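Local coordinates for protein queuine lyase ([Clostridium] spiroforme DSM 1552, PDB 6P78) that cleaves queuine, probably by radical SAM chemistry, using a [4Fe-4S] cluster and S-adenosylmethionine, as a lyase acting on a C-N bond, at residues I189-D192 with I193-T197. Residues are numbered along the deposited sequence; the frame is centred on the assembly and turned at random.
Sequences IRKD and IEILT
Lys191 reaches along the helix to Ile195, one turn further on, and the two side chains run obliquely across each other. Lys191 CG stands 4.0 Å from Ile195 CD1, and after an extended course the chain bends at its last torsion (chi4 -89°), bringing Lys191 NZ to 3.6 Å from the same methyl. Ile195 meets it with the CG1 branch, which lies beside its own backbone N (chi1 -74°) and rests on the Lys191 carbonyl, CG1 to O 3.4 Å. Glu194 likewise lays its CG 3.3 Å from Arg190 O; its carboxylate stays well short of the basic groups, OE2 ending 6.8 Å from Lys191 NZ. Beneath these contacts run the i to i+4 bonds of helix 186-199, the crossover helix of a beta-alpha-beta unit between strands 178-179 and 203-207 in the radical SAM core. Leu196 N donates to Asp192 O at 2.9 Å through a nearly straight bond (N-H...O 167°). The next carbonyl, Ile193 O, is gripped twice, by Thr197 N and by Thr197 OG1 (3.0 Å), which approach from opposite faces of the carbonyl plane. Ile193 and Leu196 face Ile205 of strand 203-207, while Ile189 packs on Trp224 and Phe225 of helix 219-228. The carboxylate of Asp192, a buried residue, is hydrogen-bonded to Phe147 N and Thr146 OG1, tying the helix to the segment just after Glu145, which binds S-adenosylmethionine.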
loop_
_atom_site.group_PDB
_atom_site.type_symbol
_atom_site.label_atom_id
_atom_site.label_comp_id
_atom_site.label_asym_id
_atom_site.label_seq_id
_atom_site.Cartn_x
_atom_site.Cartn_y
_atom_site.Cartn_z
ATOM N N ILE A 189 9.301 3.673 16.807
ATOM C CA ILE A 189 8.460 2.555 16.384
ATOM C C ILE A 189 7.305 2.358 17.359
ATOM O O ILE A 189 6.153 2.144 16.950
ATOM C CB ILE A 189 9.339 1.303 16.259
ATOM C CG1 ILE A 189 10.311 1.498 15.090
ATOM C CG2 ILE A 189 8.496 0.032 16.054
ATOM C CD1 ILE A 189 11.431 0.511 15.050
ATOM N N ARG A 190 7.593 2.444 18.660
ATOM C CA ARG A 190 6.550 2.348 19.680
ATOM C C ARG A 190 5.447 3.360 19.424
ATOM O O ARG A 190 4.261 3.027 19.496
ATOM C CB ARG A 190 7.140 2.583 21.070
ATOM C CG ARG A 190 7.982 1.449 21.614
ATOM C CD ARG A 190 8.416 1.752 23.054
ATOM N NE ARG A 190 9.193 0.658 23.628
ATOM C CZ ARG A 190 10.435 0.790 24.079
ATOM N NH1 ARG A 190 11.071 -0.259 24.584
ATOM N NH2 ARG A 190 11.033 1.977 24.042
ATOM N N LYS A 191 5.829 4.619 19.129
ATOM C CA LYS A 191 4.821 5.652 18.905
ATOM C C LYS A 191 4.017 5.370 17.641
ATOM O O LYS A 191 2.804 5.617 17.603
ATOM C CB LYS A 191 5.454 7.045 18.841
ATOM C CG LYS A 191 4.363 8.117 18.969
ATOM C CD LYS A 191 4.909 9.499 19.278
ATOM C CE LYS A 191 3.791 10.534 19.300
ATOM N NZ LYS A 191 3.533 11.135 17.963
ATOM N N ASP A 192 4.663 4.854 16.596
ATOM C CA ASP A 192 3.924 4.533 15.382
ATOM C C ASP A 192 2.853 3.482 15.652
ATOM O O ASP A 192 1.732 3.585 15.136
ATOM C CB ASP A 192 4.871 4.053 14.279
ATOM C CG ASP A 192 5.628 5.186 13.631
ATOM O OD1 ASP A 192 5.158 6.345 13.706
ATOM O OD2 ASP A 192 6.705 4.923 13.063
ATOM N N ILE A 193 3.167 2.473 16.472
ATOM C CA ILE A 193 2.170 1.432 16.727
ATOM C C ILE A 193 1.081 1.977 17.644
ATOM O O ILE A 193 -0.101 1.658 17.470
ATOM C CB ILE A 193 2.806 0.146 17.294
ATOM C CG1 ILE A 193 3.889 -0.386 16.356
ATOM C CG2 ILE A 193 1.723 -0.924 17.596
ATOM C CD1 ILE A 193 3.425 -0.668 14.940
ATOM N N GLU A 194 1.445 2.853 18.589
ATOM C CA GLU A 194 0.428 3.495 19.422
ATOM C C GLU A 194 -0.565 4.269 18.562
ATOM O O GLU A 194 -1.777 4.237 18.809
ATOM C CB GLU A 194 1.076 4.443 20.432
ATOM C CG GLU A 194 1.790 3.745 21.584
ATOM C CD GLU A 194 2.685 4.699 22.384
ATOM O OE1 GLU A 194 3.506 4.205 23.189
ATOM O OE2 GLU A 194 2.559 5.936 22.201
ATOM N N ILE A 195 -0.056 5.014 17.582
ATOM C CA ILE A 195 -0.919 5.835 16.741
ATOM C C ILE A 195 -1.768 4.940 15.841
ATOM O O ILE A 195 -2.980 5.132 15.708
ATOM C CB ILE A 195 -0.071 6.812 15.909
ATOM C CG1 ILE A 195 0.457 7.952 16.775
ATOM C CG2 ILE A 195 -0.888 7.363 14.740
ATOM C CD1 ILE A 195 1.639 8.674 16.115
ATOM N N LEU A 196 -1.141 3.939 15.221
ATOM C CA LEU A 196 -1.880 3.015 14.367
ATOM C C LEU A 196 -3.059 2.403 15.118
ATOM O O LEU A 196 -4.207 2.411 14.637
ATOM C CB LEU A 196 -0.936 1.911 13.883
ATOM C CG LEU A 196 -1.625 0.834 13.023
ATOM C CD1 LEU A 196 -2.021 1.429 11.685
ATOM C CD2 LEU A 196 -0.699 -0.351 12.862
ATOM N N THR A 197 -2.791 1.875 16.316
ATOM C CA THR A 197 -3.813 1.121 17.027
ATOM C C THR A 197 -4.880 2.041 17.621
ATOM O O THR A 197 -6.030 1.615 17.817
ATOM C CB THR A 197 -3.184 0.236 18.117
ATOM O OG1 THR A 197 -2.511 1.042 19.105
ATOM C CG2 THR A 197 -2.190 -0.755 17.502
#